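Local coordinates for putative endonuclease/exonuclease/phosphatase family protein (Bacteroides vulgatus ATCC 8482, PDB 3G6S) that probably acts as a metal-dependent phosphodiesterase of the DNase I-like superfamily, cleaving nucleic acid or a related phosphate ester, at residues A[193-198]-A[224-229]; A[235-240]-A[254-259]. All coordinates share one frame; numbering follows the deposited sequence.

Contact 1: A[193-198]-A[224-229]; sequences KDAYKT and DFIFVT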
loop_
_atom_site.group_PDB
_atom_site.type_symbol
_atom_site.label_atom_id
_atom_site.label_comp_id
_atom_site.label_asym_id
_atom_site.label_seq_id
_atom_site.Cartn_x
_atom_site.Cartn_y
_atom_site.Cartn_z
ATOM N N LYS A 193 -2.814 -14.786 0.299
ATOM C CA LYS A 193 -1.675 -15.179 -0.519
ATOM C C LYS A 193 -0.740 -13.992 -0.773
ATOM O O LYS A 193 -1.171 -12.842 -0.827
ATOM C CB LYS A 193 -2.171 -15.725 -1.861
ATOM C CG LYS A 193 -3.214 -16.827 -1.760
ATOM C CD LYS A 193 -2.626 -18.162 -1.306
ATOM C CE LYS A 193 -3.681 -19.268 -1.407
ATOM N NZ LYS A 193 -3.159 -20.642 -1.139
ATOM N N ASP A 194 0.546 -14.274 -0.908
ATOM C CA ASP A 194 1.513 -13.231 -1.196
ATOM C C ASP A 194 1.494 -13.126 -2.721
ATOM O O ASP A 194 1.947 -14.037 -3.410
ATOM C CB ASP A 194 2.895 -13.655 -0.706
ATOM C CG ASP A 194 3.983 -12.681 -1.109
ATOM O OD1 ASP A 194 3.748 -11.858 -2.016
ATOM O OD2 ASP A 194 5.078 -12.756 -0.523
ATOM N N ALA A 195 0.958 -12.030 -3.252
ATOM C CA ALA A 195 0.865 -11.871 -4.707
ATOM C C ALA A 195 2.187 -12.095 -5.438
ATOM O O ALA A 195 2.200 -12.557 -6.579
ATOM C CB ALA A 195 0.312 -10.486 -5.053
ATOM N N TYR A 196 3.298 -11.764 -4.788
ATOM C CA TYR A 196 4.601 -11.921 -5.412
ATOM C C TYR A 196 5.029 -13.387 -5.567
ATOM O O TYR A 196 5.682 -13.744 -6.549
ATOM C CB TYR A 196 5.654 -11.150 -4.611
ATOM C CG TYR A 196 6.966 -11.002 -5.337
ATOM C CD1 TYR A 196 7.040 -10.307 -6.543
ATOM C CD2 TYR A 196 8.132 -11.569 -4.835
ATOM C CE1 TYR A 196 8.240 -10.185 -7.238
ATOM C CE2 TYR A 196 9.339 -11.443 -5.526
ATOM C CZ TYR A 196 9.382 -10.750 -6.728
ATOM O OH TYR A 196 10.570 -10.632 -7.418
ATOM N N LYS A 197 4.663 -14.226 -4.598
ATOM C CA LYS A 197 4.997 -15.652 -4.621
ATOM C C LYS A 197 3.991 -16.505 -5.406
ATOM O O LYS A 197 4.283 -17.650 -5.734
ATOM C CB LYS A 197 5.065 -16.212 -3.198
ATOM C CG LYS A 197 6.446 -16.257 -2.560
ATOM C CD LYS A 197 6.738 -15.029 -1.716
ATOM C CE LYS A 197 7.975 -15.242 -0.848
ATOM N NZ LYS A 197 7.789 -16.413 0.059
ATOM N N THR A 198 2.806 -15.972 -5.698
ATOM C CA THR A 198 1.801 -16.751 -6.425
ATOM C C THR A 198 1.550 -16.287 -7.851
ATOM O O THR A 198 0.770 -16.906 -8.570
ATOM C CB THR A 198 0.433 -16.767 -5.683
ATOM O OG1 THR A 198 0.023 -15.423 -5.387
ATOM C CG2 THR A 198 0.523 -17.570 -4.409
ATOM N N ASP A 224 7.909 -4.510 1.162
ATOM C CA ASP A 224 6.598 -4.061 0.705
ATOM C C ASP A 224 5.875 -5.242 0.087
ATOM O O ASP A 224 6.460 -5.989 -0.682
ATOM C CB ASP A 224 6.763 -2.911 -0.296
ATOM C CG ASP A 224 7.408 -1.672 0.347
ATOM O OD1 ASP A 224 8.632 -1.467 0.183
ATOM O OD2 ASP A 224 6.689 -0.913 1.040
ATOM N N PHE A 225 4.604 -5.425 0.421
ATOM C CA PHE A 225 3.871 -6.569 -0.114
ATOM C C PHE A 225 2.455 -6.284 -0.582
ATOM O O PHE A 225 1.832 -5.287 -0.207
ATOM C CB PHE A 225 3.778 -7.686 0.937
ATOM C CG PHE A 225 5.097 -8.113 1.501
ATOM C CD1 PHE A 225 5.729 -9.267 1.037
ATOM C CD2 PHE A 225 5.705 -7.363 2.510
ATOM C CE1 PHE A 225 6.954 -9.676 1.571
ATOM C CE2 PHE A 225 6.927 -7.753 3.056
ATOM C CZ PHE A 225 7.557 -8.913 2.589
ATOM N N ILE A 226 1.965 -7.198 -1.410
ATOM C CA ILE A 226 0.606 -7.158 -1.906
ATOM C C ILE A 226 -0.008 -8.509 -1.529
ATOM O O ILE A 226 0.435 -9.562 -2.005
ATOM C CB ILE A 226 0.542 -6.984 -3.436
ATOM C CG1 ILE A 226 1.121 -5.627 -3.823
ATOM C CG2 ILE A 226 -0.912 -7.088 -3.913
ATOM C CD1 ILE A 226 1.072 -5.322 -5.324
ATOM N N PHE A 227 -1.008 -8.489 -0.657
ATOM C CA PHE A 227 -1.655 -9.729 -0.238
ATOM C C PHE A 227 -3.060 -9.800 -0.807
ATOM O O PHE A 227 -3.770 -8.795 -0.850
ATOM C CB PHE A 227 -1.711 -9.805 1.289
ATOM C CG PHE A 227 -0.366 -9.953 1.935
ATOM C CD1 PHE A 227 0.329 -11.159 1.851
ATOM C CD2 PHE A 227 0.214 -8.881 2.616
ATOM C CE1 PHE A 227 1.580 -11.296 2.430
ATOM C CE2 PHE A 227 1.462 -9.003 3.200
ATOM C CZ PHE A 227 2.153 -10.219 3.108
ATOM N N VAL A 228 -3.463 -10.987 -1.243
ATOM C CA VAL A 228 -4.796 -11.159 -1.815
ATOM C C VAL A 228 -5.522 -12.404 -1.322
ATOM O O VAL A 228 -4.895 -13.410 -1.005
ATOM C CB VAL A 228 -4.749 -11.245 -3.356
ATOM C CG1 VAL A 228 -4.065 -10.007 -3.932
ATOM C CG2 VAL A 228 -4.033 -12.519 -3.781
ATOM N N THR A 229 -6.848 -12.335 -1.273
ATOM C CA THR A 229 -7.642 -13.476 -0.840
ATOM C C THR A 229 -7.527 -14.592 -1.887
ATOM O O THR A 229 -7.321 -14.318 -3.070
ATOM C CB THR A 229 -9.095 -13.050 -0.590
ATOM O OG1 THR A 229 -9.530 -12.160 -1.626
ATOM C CG2 THR A 229 -9.192 -12.330 0.755
HETATM O O HOH W 1 3.536 -9.295 -2.316
#
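At the edge of one of the two sheets of the DNase I-like sandwich, the short strand 193-194 pairs antiparallel with strand 224-228 and then enters a short, weakly bonded helical turn. Lys193 and Val228 form a hydrogen-bonded pair, with Lys193 N to Val228 O at 2.8 Å and Val228 N to Lys193 O at 3.0 Å. Asp194 and Phe227, the next pair, are non-hydrogen-bonded. Here CD1 of the buried Phe227 ring comes to 3.9 Å from Asp194 CA, while Lys193 O is at the ring edge. Phe173 meets this ring edge-to-face, so the aromatic fits its enclosed site. A third bond, from Ala195 N to Ile226 O, carries the pairing into the turn. Ala195 is small enough for its CB to lie against Ile226 CG2 at 3.8 Å. Asp194 is the N-cap: with CG anti to its backbone N (chi1 174°), OD1 accepts from Tyr196 N, which comes from above the carboxylate plane. OD2 accepts from Tyr182 OH and meets the edge of the Phe225 ring, the carboxylate plane turned 74° from it. A water 2.6 Å from Asp194 OD1 accepts from Ile226 N at 2.8 Å.

Contact 2: A[235-240]-A[254-259]; sequences KSCEIP and QLADLE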
loop_
_atom_site.group_PDB
_atom_site.type_symbol
_atom_site.label_atom_id
_atom_site.label_comp_id
_atom_site.label_asym_id
_atom_site.label_seq_id
_atom_site.Cartn_x
_atom_site.Cartn_y
_atom_site.Cartn_z
ATOM N N LYS A 235 -2.142 -12.665 -12.131
ATOM C CA LYS A 235 -1.558 -12.888 -13.453
ATOM C C LYS A 235 -0.060 -12.595 -13.490
ATOM O O LYS A 235 0.731 -13.403 -13.991
ATOM C CB LYS A 235 -2.281 -12.029 -14.503
ATOM C CG LYS A 235 -3.703 -12.505 -14.820
ATOM C CD LYS A 235 -4.477 -11.505 -15.675
ATOM C CE LYS A 235 -4.824 -10.235 -14.887
ATOM N NZ LYS A 235 -5.517 -9.197 -15.724
ATOM N N SER A 236 0.330 -11.437 -12.965
ATOM C CA SER A 236 1.740 -11.072 -12.951
ATOM C C SER A 236 2.104 -9.992 -11.947
ATOM O O SER A 236 1.254 -9.247 -11.468
ATOM C CB SER A 236 2.190 -10.641 -14.347
ATOM O OG SER A 236 1.413 -9.566 -14.829
ATOM N N CYS A 237 3.392 -9.936 -11.638
ATOM C CA CYS A 237 3.939 -8.978 -10.701
ATOM C C CYS A 237 5.210 -8.371 -11.258
ATOM O O CYS A 237 5.999 -9.040 -11.928
ATOM C CB CYS A 237 4.257 -9.658 -9.372
ATOM S SG CYS A 237 2.851 -9.812 -8.270
ATOM N N GLU A 238 5.411 -7.096 -10.977
ATOM C CA GLU A 238 6.608 -6.435 -11.441
ATOM C C GLU A 238 7.103 -5.430 -10.420
ATOM O O GLU A 238 6.321 -4.719 -9.787
ATOM C CB GLU A 238 6.348 -5.725 -12.763
ATOM C CG GLU A 238 7.558 -4.955 -13.256
ATOM C CD GLU A 238 7.225 -4.010 -14.386
ATOM O OE1 GLU A 238 6.713 -4.479 -15.429
ATOM O OE2 GLU A 238 7.477 -2.795 -14.230
ATOM N N ILE A 239 8.416 -5.387 -10.256
ATOM C CA ILE A 239 9.038 -4.444 -9.343
ATOM C C ILE A 239 10.133 -3.800 -10.176
ATOM O O ILE A 239 11.222 -4.347 -10.309
ATOM C CB ILE A 239 9.649 -5.158 -8.117
ATOM C CG1 ILE A 239 8.543 -5.857 -7.318
ATOM C CG2 ILE A 239 10.369 -4.154 -7.234
ATOM C CD1 ILE A 239 9.056 -6.667 -6.142
ATOM N N PRO A 240 9.841 -2.638 -10.777
ATOM C CA PRO A 240 10.814 -1.929 -11.612
ATOM C C PRO A 240 12.048 -1.489 -10.845
ATOM O O PRO A 240 11.949 -0.981 -9.723
ATOM C CB PRO A 240 10.011 -0.750 -12.150
ATOM C CG PRO A 240 9.041 -0.470 -11.030
ATOM C CD PRO A 240 8.589 -1.868 -10.660
ATOM N N GLN A 254 5.523 -1.933 -6.260
ATOM C CA GLN A 254 5.252 -3.312 -6.653
ATOM C C GLN A 254 3.924 -3.369 -7.401
ATOM O O GLN A 254 2.866 -3.161 -6.802
ATOM C CB GLN A 254 5.169 -4.230 -5.433
ATOM C CG GLN A 254 5.294 -5.704 -5.807
ATOM C CD GLN A 254 4.715 -6.665 -4.770
ATOM O OE1 GLN A 254 4.859 -6.474 -3.561
ATOM N NE2 GLN A 254 4.067 -7.717 -5.252
ATOM N N LEU A 255 3.967 -3.645 -8.702
ATOM C CA LEU A 255 2.729 -3.725 -9.477
ATOM C C LEU A 255 2.191 -5.150 -9.506
ATOM O O LEU A 255 2.938 -6.110 -9.336
ATOM C CB LEU A 255 2.940 -3.236 -10.914
ATOM C CG LEU A 255 3.688 -1.910 -11.109
ATOM C CD1 LEU A 255 3.440 -1.392 -12.528
ATOM C CD2 LEU A 255 3.215 -0.883 -10.098
ATOM N N ALA A 256 0.886 -5.291 -9.711
ATOM C CA ALA A 256 0.283 -6.615 -9.760
ATOM C C ALA A 256 -0.943 -6.617 -10.652
ATOM O O ALA A 256 -1.889 -5.861 -10.421
ATOM C CB ALA A 256 -0.094 -7.074 -8.354
ATOM N N ASP A 257 -0.922 -7.450 -11.685
ATOM C CA ASP A 257 -2.073 -7.540 -12.563
ATOM C C ASP A 257 -2.982 -8.608 -11.981
ATOM O O ASP A 257 -2.649 -9.792 -11.965
ATOM C CB ASP A 257 -1.644 -7.881 -13.981
ATOM C CG ASP A 257 -1.283 -6.647 -14.775
ATOM O OD1 ASP A 257 -2.130 -5.727 -14.822
ATOM O OD2 ASP A 257 -0.167 -6.579 -15.342
ATOM N N LEU A 258 -4.130 -8.177 -11.484
ATOM C CA LEU A 258 -5.046 -9.100 -10.859
ATOM C C LEU A 258 -6.316 -9.342 -11.644
ATOM O O LEU A 258 -6.651 -8.618 -12.585
ATOM C CB LEU A 258 -5.414 -8.594 -9.465
ATOM C CG LEU A 258 -4.254 -8.235 -8.538
ATOM C CD1 LEU A 258 -4.799 -7.591 -7.273
ATOM C CD2 LEU A 258 -3.450 -9.477 -8.197
ATOM N N GLU A 259 -7.021 -10.384 -11.235
ATOM C CA GLU A 259 -8.280 -10.743 -11.846
ATOM C C GLU A 259 -9.173 -11.260 -10.732
ATOM O O GLU A 259 -8.844 -12.230 -10.059
ATOM C CB GLU A 259 -8.063 -11.818 -12.904
ATOM C CG GLU A 259 -9.319 -12.169 -13.668
ATOM C CD GLU A 259 -9.078 -13.219 -14.738
ATOM O OE1 GLU A 259 -8.285 -12.951 -15.677
ATOM O OE2 GLU A 259 -9.686 -14.313 -14.636
HETATM O O HOH W 2 -4.988 -6.121 -15.399
#
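Lys235 lays its aliphatic chain over the backbone of Asp257 and Leu258, with CB 3.4 Å from Asp257 O, where antiparallel strands 233-239 and 254-260 meet through a classic beta bulge. Two residues of one strand, Lys235 and Ser236, stand opposite the single Asp257 of the other: Lys235 N donates to Asp257 O, while Ser236 O accepts from Asp257 N. A bend at chi3 (-70°) turns CE to within 3.4 Å of Leu258 O, to which NZ gives a weak bond. The long, flexible lysine suits this partly exposed end of the pairing, since its ammonium also forms a salt bridge with Asp3 and shares a water with Asp257 OD1, itself paired with Arg5. An alanine here would probably leave Asp3 without its charged mate and break the water link to Asp257. Regular pairing resumes beyond the bulge, with Leu255 N to Glu238 O at 2.8 Å and Glu238 N donating to Leu255 O. Between the Ser236-Asp257 and Glu238-Leu255 hydrogen-bonded pairs, Cys237 and Ala256 form a non-hydrogen-bonded pair, in which the small CB of Ala256 meets Cys237 SG at 4.0 Å. Gln254 serves both chemistries: its amide OE1 accepts a weak bond from Lys222, whereas its methylenes pack against Ile239. Gln254 CG, anti to its backbone N (chi1 -163°), rests 3.6 Å from Ile239 CG1.

Both contacts are antiparallel strand pairings, one in each sheet of the sandwich, with centres about 10 Å apart; strand 224-228 leads directly into strand 233-239. Contact 1 is the more buried, pairing an outermost strand with its neighbour, whereas contact 2 joins two inner strands and is only partly buried. The buried Asp194 carboxylate of contact 1 caps a helical turn and also bonds Tyr182; contact 2 bears charged groups at one end, tied to strand 2-10. The two contacts touch where Ile226 CD1 packs 3.2 Å from Gln254 O, and Ala195 of the turn brings its O to 3.3 Å from Cys237 SG. Tyr196, from contact 1, rests on Cys237, Ile239 and Gln254 of contact 2.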